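Local structure of XPF endonuclease (Aeropyrum pernix, 2BGW) at the interface of chains A and B. The protein is a structure-specific DNA endonuclease of nucleotide excision repair, a member of the XPF family, with a magnesium-binding nuclease domain. Numbering follows the deposited sequence. Chains: chain A/B, XPF endonuclease.

Contact 1: the interface of chains A and B. Residues chain A 89-91, 103, 119; chain B 119, 121.
With CG opposite the carbonyl carbon (chi1 -52°) and a bend at chi3 (55°), the side chain of B:Met121 runs past the ring of A:Pro90 towards A:Pro89 and A:Val91. CG lies between the hydroxyl of A:Tyr103, 3.4 Å from its OH, and the ring of A:Pro90, 3.9 Å from its CD. SD comes alongside the backbone of A:Val91, 3.7 Å from its carbonyl O, and the bend turns the methyl CE to CB of A:Pro89, at 4.1 Å. A long, flexible thioether suits this path, since it can fit itself to two rigid proline rings. The side chain of A:Tyr103 crosses the methionine nearly at a right angle; its phenol OH accepts a weak, somewhat bent hydrogen bond from B:Met121 N, 3.3 Å away. An alanine in place of B:Met121 would probably leave the A:Pro89, A:Pro90 and A:Val91 surface without its apolar cover, although the backbone bond to tyrosine could persist.

Next to this, the two copies of one residue, A:Asn119 and B:Asn119, face each other. In both, CG stands opposite the backbone N, which sends the side chains towards each other across the interface; rotation about CB-CG then sets the amide planes nearly parallel, 15° apart. As modelled the two OD1 oxygens lie 2.8 Å apart, which is doubtful because both can only accept. One of the amides is probably to be turned over, since N and O are hardly distinguished at this resolution; that would set an NH2 against an oxygen. An amide, with donor and acceptor on one flat group, could thus pair with its own copy across a two-fold axis. The side chain of B:Asn119 crosses A:Pro90 at about a right angle, and its backbone O lies 3.3 Å from CG of the ring. The patch helps join two nuclease domains in a two-fold dimer, as expected of the archaeal XPF enzymes, which are homodimers.

Contact 2: the interface of chains A and B. Residues chain A 118, 132-133, 136; chain B 103-104, 107-108.
A:Ser132 and A:Leu136, one turn apart on helix 123-137, lie against B:Ala104, B:Ala107 and B:Ala108 of helix 99-113 in a helix-to-helix contact between two ERCC4-type nuclease domains. Starting at CB, the A:Ser132 side chain first meets the methyl of B:Ala107, 3.7 Å away, and CA of B:Ala104 at 4.0 Å. With OG opposite the carbonyl carbon (chi1 -82°), the hydroxyl oxygen at the tip is turned to B:Ala104, 3.4 Å from its CB. Across the interface the contact of this hydroxyl is with carbon, and serine suits the place by its size: the short side chain lets the helix backbones come close.

On the next turn A:Leu136 reaches across with one branch, CD1. That methyl sits 3.6 Å from CB of B:Ala107 and 3.7 Å from CA of B:Ala108, leaning over the backbone between the two alanines. B:Ala107 CB is therefore shared, with the serine CB and the leucine CD1 both packed on it, while CD2 of A:Leu133 touches it more loosely at 4.2 Å. Alanines spaced three and four residues apart give helix 99-113 a smooth face of short methyls, against which a branched leucine can lie close to the main chain. A:Met118, on strand 116-120, borders the patch; its methyl CE lies beside it, 4.3 Å from B:Ala107 N.

Contact 1: the interface of chains A and B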
loop_
_atom_site.group_PDB
_atom_site.type_symbol
_atom_site.label_atom_id
_atom_site.label_comp_id
_atom_site.label_asym_id
_atom_site.label_seq_id
_atom_site.Cartn_x
_atom_site.Cartn_y
_atom_site.Cartn_z
ATOM N N PRO A 89 1.978 -12.652 15.821
ATOM C CA PRO A 89 0.578 -12.772 16.178
ATOM C C PRO A 89 -0.127 -11.444 16.146
ATOM O O PRO A 89 0.381 -10.453 16.650
ATOM C CB PRO A 89 0.631 -13.301 17.604
ATOM C CG PRO A 89 1.904 -14.041 17.635
ATOM C CD PRO A 89 2.838 -13.148 16.903
ATOM N N PRO A 90 -1.304 -11.430 15.537
ATOM C CA PRO A 90 -2.058 -10.222 15.355
ATOM C C PRO A 90 -2.135 -9.418 16.622
ATOM O O PRO A 90 -1.983 -8.221 16.567
ATOM C CB PRO A 90 -3.424 -10.743 14.973
ATOM C CG PRO A 90 -3.112 -11.987 14.205
ATOM C CD PRO A 90 -1.986 -12.601 14.960
ATOM N N VAL A 91 -2.343 -10.074 17.760
ATOM C CA VAL A 91 -2.417 -9.407 19.072
ATOM C C VAL A 91 -1.307 -9.960 19.956
ATOM O O VAL A 91 -1.396 -11.083 20.456
ATOM C CB VAL A 91 -3.734 -9.719 19.792
ATOM C CG1 VAL A 91 -3.850 -8.880 21.034
ATOM C CG2 VAL A 91 -4.934 -9.523 18.870
ATOM N N TYR A 103 -8.146 -5.029 16.030
ATOM C CA TYR A 103 -8.924 -5.568 14.929
ATOM C C TYR A 103 -9.727 -4.454 14.265
ATOM O O TYR A 103 -9.856 -4.433 13.042
ATOM C CB TYR A 103 -9.842 -6.720 15.371
ATOM C CG TYR A 103 -9.117 -7.963 15.845
ATOM C CD1 TYR A 103 -9.216 -8.392 17.173
ATOM C CD2 TYR A 103 -8.322 -8.716 14.972
ATOM C CE1 TYR A 103 -8.540 -9.542 17.631
ATOM C CE2 TYR A 103 -7.647 -9.880 15.422
ATOM C CZ TYR A 103 -7.768 -10.274 16.757
ATOM O OH TYR A 103 -7.111 -11.388 17.205
ATOM N N ASN A 119 -1.013 -11.317 7.237
ATOM C CA ASN A 119 -0.353 -11.663 8.488
ATOM C C ASN A 119 0.720 -12.734 8.269
ATOM O O ASN A 119 0.415 -13.799 7.765
ATOM C CB ASN A 119 -1.376 -12.101 9.561
ATOM C CG ASN A 119 -0.712 -12.390 10.928
ATOM O OD1 ASN A 119 -0.861 -13.472 11.510
ATOM N ND2 ASN A 119 0.060 -11.423 11.417
ATOM N N ASN B 119 -6.329 -11.939 9.498
ATOM C CA ASN B 119 -5.990 -13.058 10.339
ATOM C C ASN B 119 -6.355 -12.726 11.785
ATOM O O ASN B 119 -5.827 -11.787 12.368
ATOM C CB ASN B 119 -4.506 -13.383 10.206
ATOM C CG ASN B 119 -4.088 -14.529 11.106
ATOM O OD1 ASN B 119 -3.418 -14.327 12.125
ATOM N ND2 ASN B 119 -4.512 -15.743 10.755
ATOM N N MET B 121 -7.031 -14.404 15.851
ATOM C CA MET B 121 -6.432 -15.446 16.687
ATOM C C MET B 121 -7.430 -16.428 17.240
ATOM O O MET B 121 -7.036 -17.452 17.765
ATOM C CB MET B 121 -5.693 -14.825 17.845
ATOM C CG MET B 121 -4.737 -13.787 17.408
ATOM S SD MET B 121 -3.418 -13.597 18.600
ATOM C CE MET B 121 -2.719 -15.259 18.778
#

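Contact 2: the interface of chains A and B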
loop_
_atom_site.group_PDB
_atom_site.type_symbol
_atom_site.label_atom_id
_atom_site.label_comp_id
_atom_site.label_asym_id
_atom_site.label_seq_id
_atom_site.Cartn_x
_atom_site.Cartn_y
_atom_site.Cartn_z
ATOM N N MET A 118 -1.642 -8.581 5.187
ATOM C CA MET A 118 -1.236 -9.976 5.227
ATOM C C MET A 118 -0.686 -10.191 6.617
ATOM O O MET A 118 0.050 -9.332 7.125
ATOM C CB MET A 118 -0.115 -10.272 4.229
ATOM C CG MET A 118 -0.394 -9.932 2.792
ATOM S SD MET A 118 -1.012 -11.253 1.720
ATOM C CE MET A 118 -0.303 -12.702 2.478
ATOM N N SER A 132 6.300 -13.658 -3.478
ATOM C CA SER A 132 5.186 -14.138 -4.259
ATOM C C SER A 132 4.478 -12.988 -4.953
ATOM O O SER A 132 4.072 -13.104 -6.099
ATOM C CB SER A 132 4.220 -14.893 -3.346
ATOM O OG SER A 132 4.649 -16.230 -3.135
ATOM N N LEU A 133 4.332 -11.876 -4.237
ATOM C CA LEU A 133 3.763 -10.669 -4.767
ATOM C C LEU A 133 4.590 -10.138 -5.938
ATOM O O LEU A 133 4.045 -9.832 -7.002
ATOM C CB LEU A 133 3.677 -9.634 -3.673
ATOM C CG LEU A 133 2.562 -9.793 -2.655
ATOM C CD1 LEU A 133 2.842 -8.848 -1.518
ATOM C CD2 LEU A 133 1.144 -9.553 -3.224
ATOM N N LEU A 136 3.911 -12.569 -8.770
ATOM C CA LEU A 136 2.562 -12.525 -9.296
ATOM C C LEU A 136 2.237 -11.284 -10.098
ATOM O O LEU A 136 1.404 -11.334 -10.974
ATOM C CB LEU A 136 1.538 -12.664 -8.165
ATOM C CG LEU A 136 1.103 -14.089 -7.823
ATOM C CD1 LEU A 136 0.774 -14.196 -6.340
ATOM C CD2 LEU A 136 -0.068 -14.546 -8.697
ATOM N N TYR B 103 1.576 -18.942 1.797
ATOM C CA TYR B 103 1.725 -17.525 1.611
ATOM C C TYR B 103 1.527 -17.143 0.167
ATOM O O TYR B 103 0.901 -16.119 -0.133
ATOM C CB TYR B 103 3.098 -17.132 2.048
ATOM C CG TYR B 103 3.281 -17.195 3.536
ATOM C CD1 TYR B 103 4.224 -18.050 4.105
ATOM C CD2 TYR B 103 2.515 -16.403 4.376
ATOM C CE1 TYR B 103 4.411 -18.083 5.474
ATOM C CE2 TYR B 103 2.694 -16.430 5.729
ATOM C CZ TYR B 103 3.636 -17.268 6.288
ATOM O OH TYR B 103 3.802 -17.296 7.666
ATOM N N ALA B 104 2.023 -17.991 -0.727
ATOM C CA ALA B 104 1.811 -17.795 -2.139
ATOM C C ALA B 104 0.329 -17.782 -2.483
ATOM O O ALA B 104 -0.106 -17.027 -3.317
ATOM C CB ALA B 104 2.526 -18.866 -2.915
ATOM N N ALA B 107 -0.957 -14.473 -1.399
ATOM C CA ALA B 107 -0.583 -13.482 -2.386
ATOM C C ALA B 107 -1.509 -13.520 -3.613
ATOM O O ALA B 107 -2.000 -12.472 -4.077
ATOM C CB ALA B 107 0.814 -13.698 -2.785
ATOM N N ALA B 108 -1.748 -14.728 -4.126
ATOM C CA ALA B 108 -2.631 -14.959 -5.261
ATOM C C ALA B 108 -4.068 -14.606 -4.943
ATOM O O ALA B 108 -4.811 -14.154 -5.817
ATOM C CB ALA B 108 -2.556 -16.390 -5.686
#

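The centres of contact 1 and contact 2 lie about 18 Å apart on one two-fold symmetric interface. Strand 116-120 belongs to both: A:Asn119 and B:Asn119 meet in contact 1, while A:Met118 edges contact 2. The helix beginning at residue 99 is shared too, chain A lending its tyrosine to contact 1 and chain B its alanine face to contact 2. Contact 1 joins a proline-containing loop to a strand end and the residues after it; contact 2 packs helix on helix. The asparagine pair straddles the axis, whereas the loop and helix contacts each recur with the chains exchanged, which should limit rocking.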